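Local coordinates for protein NAGD (Escherichia coli, PDB 2C4N) that acts as a magnesium-dependent phosphatase of the HAD superfamily that probably removes phosphate from a broad range of nucleotides and some other phosphate esters, at residues A[43-48]-A[141-146]; A[88-93]-A[117-122]; A[177-182]-A[210-215]; A[51-56]-A[63-68]. All blocks are in the same frame, centred on the assembly; numbering follows the deposited sequence.

Interaction 1: A[43-48]-A[141-146]; sequences NYPSQT and IATNPD. With PO4 (phosphate ion), chain D.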
loop_
_atom_site.group_PDB
_atom_site.type_symbol
_atom_site.label_atom_id
_atom_site.label_comp_id
_atom_site.label_asym_id
_atom_site.label_seq_id
_atom_site.Cartn_x
_atom_site.Cartn_y
_atom_site.Cartn_z
ATOM N N ASN A 43 20.727 9.121 -10.158
ATOM C CA ASN A 43 19.275 9.181 -10.202
ATOM C C ASN A 43 18.739 10.586 -10.009
ATOM O O ASN A 43 17.562 10.837 -10.268
ATOM C CB ASN A 43 18.692 8.269 -9.128
ATOM C CG ASN A 43 17.833 7.181 -9.707
ATOM O OD1 ASN A 43 18.099 6.692 -10.805
ATOM N ND2 ASN A 43 16.811 6.769 -8.963
ATOM N N TYR A 44 19.589 11.505 -9.561
ATOM C CA TYR A 44 19.129 12.862 -9.330
ATOM C C TYR A 44 19.208 13.730 -10.580
ATOM O O TYR A 44 20.157 13.659 -11.355
ATOM C CB TYR A 44 19.862 13.455 -8.118
ATOM C CG TYR A 44 19.475 12.697 -6.849
ATOM C CD1 TYR A 44 20.175 11.554 -6.451
ATOM C CD2 TYR A 44 18.349 13.067 -6.103
ATOM C CE1 TYR A 44 19.765 10.799 -5.350
ATOM C CE2 TYR A 44 17.933 12.316 -5.001
ATOM C CZ TYR A 44 18.644 11.183 -4.629
ATOM O OH TYR A 44 18.225 10.435 -3.542
ATOM N N PRO A 45 18.168 14.542 -10.803
ATOM C CA PRO A 45 18.011 15.446 -11.942
ATOM C C PRO A 45 18.456 16.888 -11.845
ATOM O O PRO A 45 18.299 17.631 -12.806
ATOM C CB PRO A 45 16.520 15.377 -12.188
ATOM C CG PRO A 45 15.994 15.427 -10.751
ATOM C CD PRO A 45 16.921 14.477 -10.013
ATOM N N SER A 46 19.002 17.291 -10.707
ATOM C CA SER A 46 19.380 18.693 -10.523
ATOM C C SER A 46 20.638 19.216 -11.218
ATOM O O SER A 46 20.701 20.401 -11.557
ATOM C CB SER A 46 19.495 19.003 -9.028
ATOM O OG SER A 46 18.279 18.745 -8.341
ATOM N N GLN A 47 21.628 18.363 -11.452
ATOM C CA GLN A 47 22.863 18.857 -12.049
ATOM C C GLN A 47 23.054 18.585 -13.531
ATOM O O GLN A 47 22.606 17.568 -14.045
ATOM C CB GLN A 47 24.054 18.299 -11.269
ATOM C CG GLN A 47 24.044 18.663 -9.789
ATOM C CD GLN A 47 25.288 18.205 -9.041
ATOM O OE1 GLN A 47 25.458 17.021 -8.753
ATOM N NE2 GLN A 47 26.168 19.151 -8.724
ATOM N N THR A 48 23.723 19.510 -14.216
ATOM C CA THR A 48 24.017 19.351 -15.637
ATOM C C THR A 48 25.325 18.572 -15.692
ATOM O O THR A 48 25.992 18.407 -14.669
ATOM C CB THR A 48 24.268 20.708 -16.327
ATOM O OG1 THR A 48 25.411 21.332 -15.723
ATOM C CG2 THR A 48 23.063 21.626 -16.183
ATOM N N ILE A 141 4.968 11.338 -15.976
ATOM C CA ILE A 141 6.361 10.887 -15.964
ATOM C C ILE A 141 7.124 11.574 -14.834
ATOM O O ILE A 141 6.933 12.765 -14.585
ATOM C CB ILE A 141 7.095 11.262 -17.282
ATOM C CG1 ILE A 141 6.228 10.926 -18.498
ATOM C CG2 ILE A 141 8.429 10.542 -17.350
ATOM C CD1 ILE A 141 5.931 9.460 -18.662
ATOM N N ALA A 142 8.009 10.832 -14.172
ATOM C CA ALA A 142 8.805 11.388 -13.080
ATOM C C ALA A 142 10.255 10.945 -13.249
ATOM O O ALA A 142 10.519 9.821 -13.679
ATOM C CB ALA A 142 8.254 10.919 -11.732
ATOM N N THR A 143 11.197 11.816 -12.903
ATOM C CA THR A 143 12.612 11.490 -13.069
ATOM C C THR A 143 13.144 10.350 -12.202
ATOM O O THR A 143 13.857 9.481 -12.696
ATOM C CB THR A 143 13.511 12.741 -12.861
ATOM O OG1 THR A 143 13.308 13.282 -11.553
ATOM C CG2 THR A 143 13.191 13.801 -13.900
ATOM N N ASN A 144 12.809 10.340 -10.915
ATOM C CA ASN A 144 13.306 9.284 -10.031
ATOM C C ASN A 144 12.386 9.092 -8.821
ATOM O O ASN A 144 11.790 10.044 -8.331
ATOM C CB ASN A 144 14.741 9.611 -9.580
ATOM C CG ASN A 144 14.844 10.940 -8.839
ATOM O OD1 ASN A 144 14.514 12.001 -9.375
ATOM N ND2 ASN A 144 15.313 10.884 -7.596
ATOM N N PRO A 145 12.279 7.852 -8.319
ATOM C CA PRO A 145 11.423 7.522 -7.173
ATOM C C PRO A 145 11.920 7.896 -5.776
ATOM O O PRO A 145 11.160 7.821 -4.810
ATOM C CB PRO A 145 11.222 6.020 -7.329
ATOM C CG PRO A 145 12.567 5.571 -7.837
ATOM C CD PRO A 145 12.941 6.647 -8.854
ATOM N N ASP A 146 13.182 8.290 -5.664
ATOM C CA ASP A 146 13.746 8.663 -4.367
ATOM C C ASP A 146 12.852 9.676 -3.646
ATOM O O ASP A 146 12.454 10.686 -4.232
ATOM C CB ASP A 146 15.142 9.241 -4.580
ATOM C CG ASP A 146 16.042 8.292 -5.331
ATOM O OD1 ASP A 146 16.735 7.482 -4.679
ATOM O OD2 ASP A 146 16.045 8.342 -6.577
HETATM P P PO4 D . 22.957 8.198 -7.031
HETATM O O1 PO4 D . 24.098 8.672 -7.854
HETATM O O2 PO4 D . 21.956 7.537 -7.902
HETATM O O3 PO4 D . 23.439 7.241 -6.023
HETATM O O4 PO4 D . 22.334 9.357 -6.343
#
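Asn43 and Asn144 press together at the tight heart of this contact, where the carbonyl O of Asn43 lies 3.1 Å from CG of Asn144. The carboxylate of Asp146 locks the pair: its OD2 takes Asn43 ND2 on the syn side at 3.0 Å (N-H...O 167°) and Asn144 ND2 on the anti side, tilted 23° out of the carboxylate plane, at 2.8 Å. The Asn144 amide is pinned at its other end by Thr143 OG1, which donates to Asn144 OD1 at 2.8 Å; its ND2 lies over one face of the Tyr44 ring. With an alanine in place of Asn144, Asp146 OD2 and Thr143 OG1 would each probably lose a partner, and a gap would open against that ring. The looser, partly exposed side belongs to Tyr44 and Asp146, which meet through OH and CB at 3.5 Å; the hydroxyl bonds to His148 O. Asn43 OD1 turns to Lys176 N, while Asn43 N holds O2 of a bound phosphate ion, probably from the crystallisation liquor, at 3.0 Å. This is the core-to-cap junction of a HAD phosphatase, joining a probable substrate-binding loop to the probable specificity residue Asp146.

Interaction 2: A[88-93]-A[117-122]; sequences YVVGEG and GETRSY
Val90 O receives the N-H of Gly117 at 2.8 Å, almost straight at 177°, where neighbouring parallel strands 86-90 and 105-116 of the cap's sheet run out into loops. Among the backbone contacts, Gly91 CA follows with a CA-H...O approach of 3.5 Å to Glu118 O, and Glu92 N adds a weak bond to the same oxygen. The 117-122 loop folds itself through a type I turn from Thr119 to Tyr122 and an ST turn, in which Thr119 OG1 accepts from Ser121 N at 3.1 Å. OG1 also meets a water at 2.6 Å that bonds weakly to Gly91 O. An alanine in place of Thr119 would probably leave Ser121 N without that acceptor and free the water from its shorter bond. The closest apolar side-chain contact is on the inner side: Val90 CG1, anti to the backbone N (chi1 175°), touches the edge of the Tyr122 ring at CD1, 3.5 Å away. Tyr122 also packs on Leu159 and Ile163, and on Met127 of a neighbouring subunit. On the exposed side, the extended Glu92 side chain reaches across Thr119, and its OE2 takes Arg120 N at 3.1 Å from well above the carboxylate plane.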
loop_
_atom_site.group_PDB
_atom_site.type_symbol
_atom_site.label_atom_id
_atom_site.label_comp_id
_atom_site.label_asym_id
_atom_site.label_seq_id
_atom_site.Cartn_x
_atom_site.Cartn_y
_atom_site.Cartn_z
ATOM N N TYR A 88 3.637 19.996 -18.817
ATOM C CA TYR A 88 3.552 20.847 -17.648
ATOM C C TYR A 88 4.654 20.243 -16.786
ATOM O O TYR A 88 4.617 19.051 -16.462
ATOM C CB TYR A 88 2.198 20.725 -16.948
ATOM C CG TYR A 88 2.179 21.467 -15.635
ATOM C CD1 TYR A 88 2.152 20.779 -14.422
ATOM C CD2 TYR A 88 2.263 22.858 -15.601
ATOM C CE1 TYR A 88 2.216 21.457 -13.208
ATOM C CE2 TYR A 88 2.330 23.548 -14.392
ATOM C CZ TYR A 88 2.307 22.840 -13.199
ATOM O OH TYR A 88 2.395 23.518 -12.003
ATOM N N VAL A 89 5.643 21.053 -16.431
ATOM C CA VAL A 89 6.763 20.554 -15.657
ATOM C C VAL A 89 6.842 21.072 -14.235
ATOM O O VAL A 89 6.700 22.267 -13.977
ATOM C CB VAL A 89 8.105 20.870 -16.369
ATOM C CG1 VAL A 89 9.275 20.312 -15.570
ATOM C CG2 VAL A 89 8.094 20.284 -17.777
ATOM N N VAL A 90 7.046 20.141 -13.312
ATOM C CA VAL A 90 7.210 20.462 -11.904
ATOM C C VAL A 90 8.689 20.176 -11.685
ATOM O O VAL A 90 9.081 19.056 -11.379
ATOM C CB VAL A 90 6.363 19.540 -10.999
ATOM C CG1 VAL A 90 6.656 19.835 -9.531
ATOM C CG2 VAL A 90 4.878 19.745 -11.288
ATOM N N GLY A 91 9.516 21.193 -11.885
ATOM C CA GLY A 91 10.945 21.012 -11.723
ATOM C C GLY A 91 11.663 22.284 -12.105
ATOM O O GLY A 91 11.023 23.277 -12.438
ATOM N N GLU A 92 12.990 22.261 -12.075
ATOM C CA GLU A 92 13.747 23.459 -12.407
ATOM C C GLU A 92 15.151 23.122 -12.867
ATOM O O GLU A 92 15.612 21.995 -12.708
ATOM C CB GLU A 92 13.819 24.375 -11.179
ATOM C CG GLU A 92 14.628 23.788 -10.008
ATOM C CD GLU A 92 14.486 24.585 -8.712
ATOM O OE1 GLU A 92 14.026 25.745 -8.772
ATOM O OE2 GLU A 92 14.839 24.055 -7.631
ATOM N N GLY A 93 15.824 24.112 -13.442
ATOM C CA GLY A 93 17.189 23.929 -13.887
ATOM C C GLY A 93 17.454 22.959 -15.020
ATOM O O GLY A 93 16.860 23.055 -16.095
ATOM N N GLY A 117 10.233 16.470 -11.575
ATOM C CA GLY A 117 11.635 16.252 -11.265
ATOM C C GLY A 117 11.813 16.726 -9.837
ATOM O O GLY A 117 11.208 16.175 -8.920
ATOM N N GLU A 118 12.635 17.751 -9.650
ATOM C CA GLU A 118 12.860 18.329 -8.333
ATOM C C GLU A 118 12.888 19.851 -8.423
ATOM O O GLU A 118 13.429 20.427 -9.370
ATOM C CB GLU A 118 14.177 17.822 -7.734
ATOM C CG GLU A 118 14.775 18.744 -6.673
ATOM C CD GLU A 118 13.999 18.781 -5.362
ATOM O OE1 GLU A 118 12.751 18.719 -5.377
ATOM O OE2 GLU A 118 14.651 18.892 -4.300
ATOM N N THR A 119 12.280 20.502 -7.441
ATOM C CA THR A 119 12.276 21.955 -7.399
ATOM C C THR A 119 11.930 22.406 -5.995
ATOM O O THR A 119 10.935 21.969 -5.422
ATOM C CB THR A 119 11.270 22.566 -8.395
ATOM O OG1 THR A 119 11.205 23.984 -8.184
ATOM C CG2 THR A 119 9.882 21.959 -8.213
ATOM N N ARG A 120 12.768 23.268 -5.433
ATOM C CA ARG A 120 12.533 23.766 -4.089
ATOM C C ARG A 120 11.420 24.797 -4.084
ATOM O O ARG A 120 11.094 25.355 -3.040
ATOM C CB ARG A 120 13.803 24.390 -3.519
ATOM C CG ARG A 120 14.964 23.434 -3.326
ATOM C CD ARG A 120 15.989 24.114 -2.447
ATOM N NE ARG A 120 17.090 23.249 -2.045
ATOM C CZ ARG A 120 17.915 23.532 -1.044
ATOM N NH1 ARG A 120 17.753 24.650 -0.351
ATOM N NH2 ARG A 120 18.903 22.705 -0.735
ATOM N N SER A 121 10.855 25.059 -5.260
ATOM C CA SER A 121 9.763 26.015 -5.398
ATOM C C SER A 121 8.428 25.285 -5.422
ATOM O O SER A 121 7.376 25.906 -5.566
ATOM C CB SER A 121 9.918 26.833 -6.682
ATOM O OG SER A 121 10.989 27.755 -6.566
ATOM N N TYR A 122 8.480 23.963 -5.290
ATOM C CA TYR A 122 7.272 23.136 -5.289
ATOM C C TYR A 122 6.258 23.721 -4.311
ATOM O O TYR A 122 6.603 24.041 -3.169
ATOM C CB TYR A 122 7.611 21.709 -4.855
ATOM C CG TYR A 122 6.447 20.735 -4.887
ATOM C CD1 TYR A 122 5.902 20.308 -6.095
ATOM C CD2 TYR A 122 5.924 20.202 -3.709
ATOM C CE1 TYR A 122 4.864 19.364 -6.132
ATOM C CE2 TYR A 122 4.891 19.260 -3.735
ATOM C CZ TYR A 122 4.369 18.847 -4.948
ATOM O OH TYR A 122 3.356 17.915 -4.976
HETATM O O HOH W 1 10.016 25.389 -10.051
HETATM O O HOH W 2 14.174 19.073 -11.966
HETATM O O HOH W 3 16.398 20.498 -9.714
#

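Interaction 3: A[177-182]-A[210-215]; sequences PSPWII and GFQAGL
Ile182 drives its CG2 methyl into Ala213 CB at 3.6 Å, joining the first turn of helix 180-189 to the end of helix 203-212, which closes in a Schellman motif. Both helices belong to the HAD core domain, and helix 203-212 is the crossover between the adjacent parallel strands 196-200 and 216-220.

Apolar contacts carry the whole interface. With CG2 anti to the backbone N, Ile182 also sets that methyl against both branches of Leu215, CD1 and CD2 each 3.7 Å away. Beneath them Ile182 and Leu215 share Ile7 and Ile198 of the central sheet, so the contact is continuous with the core of the domain. Pro179 touches the other helix with one ring atom, CG reaching Gln212 CB at 3.6 Å.

Backbone bonds shape each side separately. Leu215 N returns to Gly210 O at 2.9 Å and Gly214 N to Phe211 O at 3.1 Å; at the positive phi of Gly214 (89°), a CB would jam against the preceding carbonyl O. On the other segment, which enters through a cis peptide before Pro177, Ile182 N bonds to Pro179 O at 2.9 Å.

Stacking takes place outside the pair: Trp180 and Phe211 each stack on the other residue's counterpart in a second subunit. Leading into helix 180-189, Ser178 OG accepts from Trp180 N in a weak capping bond, 3.4 Å long.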
loop_
_atom_site.group_PDB
_atom_site.type_symbol
_atom_site.label_atom_id
_atom_site.label_comp_id
_atom_site.label_asym_id
_atom_site.label_seq_id
_atom_site.Cartn_x
_atom_site.Cartn_y
_atom_site.Cartn_z
ATOM N N PRO A 177 14.987 2.100 -9.685
ATOM C CA PRO A 177 15.313 0.752 -10.164
ATOM C C PRO A 177 14.765 0.354 -11.536
ATOM O O PRO A 177 14.915 -0.793 -11.954
ATOM C CB PRO A 177 14.772 -0.139 -9.053
ATOM C CG PRO A 177 13.534 0.589 -8.637
ATOM C CD PRO A 177 14.002 2.037 -8.586
ATOM N N SER A 178 14.139 1.290 -12.235
ATOM C CA SER A 178 13.602 0.995 -13.555
ATOM C C SER A 178 14.734 0.566 -14.491
ATOM O O SER A 178 15.748 1.251 -14.617
ATOM C CB SER A 178 12.898 2.227 -14.123
ATOM O OG SER A 178 12.533 2.020 -15.473
ATOM N N PRO A 179 14.579 -0.590 -15.150
ATOM C CA PRO A 179 15.614 -1.077 -16.068
ATOM C C PRO A 179 15.791 -0.189 -17.302
ATOM O O PRO A 179 16.852 -0.178 -17.926
ATOM C CB PRO A 179 15.116 -2.476 -16.436
ATOM C CG PRO A 179 14.306 -2.879 -15.239
ATOM C CD PRO A 179 13.550 -1.618 -14.928
ATOM N N TRP A 180 14.759 0.567 -17.654
ATOM C CA TRP A 180 14.845 1.414 -18.840
ATOM C C TRP A 180 16.027 2.382 -18.848
ATOM O O TRP A 180 16.673 2.560 -19.879
ATOM C CB TRP A 180 13.558 2.213 -19.042
ATOM C CG TRP A 180 13.566 2.925 -20.357
ATOM C CD1 TRP A 180 13.204 2.412 -21.569
ATOM C CD2 TRP A 180 14.058 4.245 -20.611
ATOM N NE1 TRP A 180 13.445 3.329 -22.564
ATOM C CE2 TRP A 180 13.971 4.463 -22.004
ATOM C CE3 TRP A 180 14.571 5.263 -19.796
ATOM C CZ2 TRP A 180 14.380 5.660 -22.602
ATOM C CZ3 TRP A 180 14.978 6.453 -20.391
ATOM C CH2 TRP A 180 14.879 6.640 -21.781
ATOM N N ILE A 181 16.317 3.012 -17.713
ATOM C CA ILE A 181 17.431 3.952 -17.684
ATOM C C ILE A 181 18.761 3.264 -17.985
ATOM O O ILE A 181 19.685 3.892 -18.491
ATOM C CB ILE A 181 17.519 4.708 -16.338
ATOM C CG1 ILE A 181 18.471 5.900 -16.490
ATOM C CG2 ILE A 181 18.005 3.780 -15.237
ATOM C CD1 ILE A 181 18.413 6.886 -15.354
ATOM N N ILE A 182 18.854 1.973 -17.678
ATOM C CA ILE A 182 20.069 1.217 -17.965
ATOM C C ILE A 182 20.133 1.034 -19.484
ATOM O O ILE A 182 21.202 1.121 -20.091
ATOM C CB ILE A 182 20.050 -0.169 -17.268
ATOM C CG1 ILE A 182 19.937 0.005 -15.745
ATOM C CG2 ILE A 182 21.306 -0.950 -17.619
ATOM C CD1 ILE A 182 21.025 0.876 -15.131
ATOM N N GLY A 210 20.399 -3.207 -12.879
ATOM C CA GLY A 210 21.389 -3.857 -13.719
ATOM C C GLY A 210 21.026 -5.306 -13.990
ATOM O O GLY A 210 21.087 -5.778 -15.125
ATOM N N PHE A 211 20.639 -6.011 -12.935
ATOM C CA PHE A 211 20.266 -7.415 -13.050
ATOM C C PHE A 211 19.115 -7.632 -14.032
ATOM O O PHE A 211 19.178 -8.498 -14.910
ATOM C CB PHE A 211 19.886 -7.963 -11.675
ATOM C CG PHE A 211 19.343 -9.351 -11.722
ATOM C CD1 PHE A 211 17.971 -9.575 -11.774
ATOM C CD2 PHE A 211 20.209 -10.439 -11.784
ATOM C CE1 PHE A 211 17.468 -10.867 -11.895
ATOM C CE2 PHE A 211 19.717 -11.732 -11.906
ATOM C CZ PHE A 211 18.345 -11.946 -11.963
ATOM N N GLN A 212 18.063 -6.842 -13.876
ATOM C CA GLN A 212 16.902 -6.951 -14.749
ATOM C C GLN A 212 17.221 -6.605 -16.196
ATOM O O GLN A 212 16.580 -7.115 -17.111
ATOM C CB GLN A 212 15.780 -6.047 -14.237
ATOM C CG GLN A 212 15.274 -6.455 -12.870
ATOM C CD GLN A 212 13.774 -6.593 -12.831
ATOM O OE1 GLN A 212 13.079 -5.777 -12.233
ATOM N NE2 GLN A 212 13.264 -7.626 -13.479
ATOM N N ALA A 213 18.214 -5.741 -16.389
ATOM C CA ALA A 213 18.637 -5.305 -17.720
ATOM C C ALA A 213 19.602 -6.297 -18.371
ATOM O O ALA A 213 19.979 -6.137 -19.530
ATOM C CB ALA A 213 19.295 -3.930 -17.627
ATOM N N GLY A 214 20.009 -7.312 -17.616
ATOM C CA GLY A 214 20.911 -8.316 -18.148
ATOM C C GLY A 214 22.384 -7.995 -17.992
ATOM O O GLY A 214 23.228 -8.588 -18.661
ATOM N N LEU A 215 22.712 -7.062 -17.106
ATOM C CA LEU A 215 24.111 -6.693 -16.901
ATOM C C LEU A 215 24.788 -7.435 -15.764
ATOM O O LEU A 215 24.133 -7.916 -14.832
ATOM C CB LEU A 215 24.237 -5.195 -16.602
ATOM C CG LEU A 215 24.245 -4.133 -17.709
ATOM C CD1 LEU A 215 22.929 -4.133 -18.449
ATOM C CD2 LEU A 215 24.510 -2.777 -17.079
#

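Interaction 4: A[51-56]-A[63-68]; sequences DLANRF and VPDSVF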
loop_
_atom_site.group_PDB
_atom_site.type_symbol
_atom_site.label_atom_id
_atom_site.label_comp_id
_atom_site.label_asym_id
_atom_site.label_seq_id
_atom_site.Cartn_x
_atom_site.Cartn_y
_atom_site.Cartn_z
ATOM N N ASP A 51 28.036 20.711 -14.384
ATOM C CA ASP A 51 27.979 20.874 -12.930
ATOM C C ASP A 51 28.660 19.680 -12.279
ATOM O O ASP A 51 29.439 19.822 -11.340
ATOM C CB ASP A 51 26.534 20.921 -12.412
ATOM C CG ASP A 51 25.798 22.187 -12.796
ATOM O OD1 ASP A 51 26.444 23.247 -12.946
ATOM O OD2 ASP A 51 24.553 22.122 -12.925
ATOM N N LEU A 52 28.339 18.490 -12.780
ATOM C CA LEU A 52 28.906 17.263 -12.242
ATOM C C LEU A 52 30.405 17.193 -12.469
ATOM O O LEU A 52 31.145 16.775 -11.583
ATOM C CB LEU A 52 28.212 16.050 -12.862
ATOM C CG LEU A 52 26.799 15.822 -12.308
ATOM C CD1 LEU A 52 26.041 14.846 -13.191
ATOM C CD2 LEU A 52 26.899 15.306 -10.878
ATOM N N ALA A 53 30.857 17.607 -13.649
ATOM C CA ALA A 53 32.287 17.592 -13.943
ATOM C C ALA A 53 33.011 18.562 -13.005
ATOM O O ALA A 53 34.106 18.268 -12.524
ATOM C CB ALA A 53 32.534 17.976 -15.404
ATOM N N ASN A 54 32.419 19.705 -12.777
ATOM C CA ASN A 54 32.987 20.642 -11.854
ATOM C C ASN A 54 33.045 20.134 -10.409
ATOM O O ASN A 54 34.002 20.312 -9.730
ATOM C CB ASN A 54 32.296 21.973 -11.921
ATOM C CG ASN A 54 32.513 22.669 -13.224
ATOM O OD1 ASN A 54 33.340 22.266 -13.975
ATOM N ND2 ASN A 54 31.768 23.707 -13.468
ATOM N N ARG A 55 31.969 19.485 -10.000
ATOM C CA ARG A 55 31.896 18.892 -8.666
ATOM C C ARG A 55 33.003 17.850 -8.508
ATOM O O ARG A 55 33.683 17.802 -7.482
ATOM C CB ARG A 55 30.524 18.242 -8.468
ATOM C CG ARG A 55 30.378 17.422 -7.196
ATOM C CD ARG A 55 29.026 16.718 -7.183
ATOM N NE ARG A 55 28.923 15.700 -6.138
ATOM C CZ ARG A 55 27.988 14.757 -6.122
ATOM N NH1 ARG A 55 27.082 14.709 -7.090
ATOM N NH2 ARG A 55 27.962 13.854 -5.151
ATOM N N PHE A 56 33.183 17.018 -9.531
ATOM C CA PHE A 56 34.215 15.982 -9.512
ATOM C C PHE A 56 35.614 16.597 -9.502
ATOM O O PHE A 56 36.490 16.168 -8.750
ATOM C CB PHE A 56 34.079 15.069 -10.734
ATOM C CG PHE A 56 33.212 13.853 -10.501
ATOM C CD1 PHE A 56 31.899 13.984 -10.061
ATOM C CD2 PHE A 56 33.717 12.577 -10.728
ATOM C CE1 PHE A 56 31.093 12.854 -9.848
ATOM C CE2 PHE A 56 32.926 11.443 -10.521
ATOM C CZ PHE A 56 31.608 11.585 -10.079
ATOM N N VAL A 63 37.182 14.193 -15.178
ATOM C CA VAL A 63 36.499 13.429 -16.217
ATOM C C VAL A 63 35.749 14.399 -17.126
ATOM O O VAL A 63 35.463 15.528 -16.739
ATOM C CB VAL A 63 35.487 12.415 -15.623
ATOM C CG1 VAL A 63 36.219 11.341 -14.836
ATOM C CG2 VAL A 63 34.491 13.135 -14.729
ATOM N N PRO A 64 35.440 13.972 -18.357
ATOM C CA PRO A 64 34.720 14.789 -19.341
ATOM C C PRO A 64 33.248 14.975 -18.966
ATOM O O PRO A 64 32.669 14.132 -18.274
ATOM C CB PRO A 64 34.868 13.982 -20.631
ATOM C CG PRO A 64 36.093 13.135 -20.391
ATOM C CD PRO A 64 35.930 12.727 -18.966
ATOM N N ASP A 65 32.653 16.077 -19.415
ATOM C CA ASP A 65 31.234 16.372 -19.170
ATOM C C ASP A 65 30.370 15.269 -19.762
ATOM O O ASP A 65 29.324 14.897 -19.223
ATOM C CB ASP A 65 30.822 17.663 -19.883
ATOM C CG ASP A 65 31.329 18.905 -19.204
ATOM O OD1 ASP A 65 32.284 18.808 -18.406
ATOM O OD2 ASP A 65 30.775 19.988 -19.491
ATOM N N SER A 66 30.824 14.775 -20.906
ATOM C CA SER A 66 30.124 13.761 -21.677
ATOM C C SER A 66 29.847 12.418 -21.025
ATOM O O SER A 66 28.948 11.702 -21.463
ATOM C CB SER A 66 30.873 13.506 -22.983
ATOM O OG SER A 66 32.147 12.933 -22.739
ATOM N N VAL A 67 30.608 12.054 -19.998
ATOM C CA VAL A 67 30.382 10.761 -19.371
ATOM C C VAL A 67 29.188 10.735 -18.432
ATOM O O VAL A 67 28.648 9.664 -18.163
ATOM C CB VAL A 67 31.631 10.250 -18.598
ATOM C CG1 VAL A 67 32.800 10.108 -19.548
ATOM C CG2 VAL A 67 31.971 11.185 -17.441
ATOM N N PHE A 68 28.749 11.897 -17.952
ATOM C CA PHE A 68 27.617 11.931 -17.027
ATOM C C PHE A 68 26.254 11.690 -17.657
ATOM O O PHE A 68 25.973 12.130 -18.770
ATOM C CB PHE A 68 27.585 13.260 -16.261
ATOM C CG PHE A 68 28.769 13.464 -15.373
ATOM C CD1 PHE A 68 29.861 14.218 -15.801
ATOM C CD2 PHE A 68 28.826 12.840 -14.127
ATOM C CE1 PHE A 68 30.997 14.340 -15.000
ATOM C CE2 PHE A 68 29.955 12.958 -13.325
ATOM C CZ PHE A 68 31.043 13.709 -13.763
HETATM O O HOH W 4 35.913 16.371 -13.610
#
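Ala53 O lies 2.8 Å from a water that also takes the N-H of Val63 at 3.0 Å, a bridge between helix 49-58 and the loop that follows it. The helix is the crossover of a beta-alpha-beta unit of the HAD core, linking the adjacent parallel strands 38-42 and 68-70, and residues 63-68 bring the chain back along it to the second strand. With more acceptors in reach than protons, the water's donation to Ala53 O is probable, not certain. Asp65 OD1 lies 3.1 Å from Ala53 CB, a close polar-to-methyl approach of the loop to the helix.

The rest is a buried aromatic cluster centred on Phe68, whose ring is clamped between two aliphatic groups. On one face Leu52 CB makes a CH-pi contact 3.4 Å from the centroid, nearly on the ring normal; Val67 CG2 covers the opposite face, nearer the rim. The edge of Phe68 then points into the face of Phe56 in a T-shaped pair, with centroids 5.0 Å apart and planes at 76°. CZ of Phe68 is the leading atom, standing over the centre of the Phe56 ring. Leu40 of the strand before the helix backs both rings.

The same helix carries Arg55, which forms a salt bridge with Asp11 and probably orients it for proton transfer. At the margin of the cluster, Val63 CG2 comes within 4.1 Å of Phe56 CD2.

Interaction 1 is the hub. It touches interaction 2 where Thr143 OG1 lies 3.4 Å from Gly117 CA, interaction 3 where Pro145 CG meets Pro177 CD at 3.9 Å, and interaction 4 where Gln47 OE1 approaches Arg55 NH1 at 3.3 Å, a weak hydrogen bond. It reaches the site as well: the Tyr44 side chain is about 7 Å from the magnesium ion, and the phosphate bound by Asn43 is also held by Lys176, Thr42 and Asp11. Arg55 of interaction 4 binds Asp11 too. Interactions 3 and 4 belong to the core domain and interaction 2 to the cap. Interactions 2 and 3 lie on opposite sides of the chain's centre, their own centres about 26 Å apart.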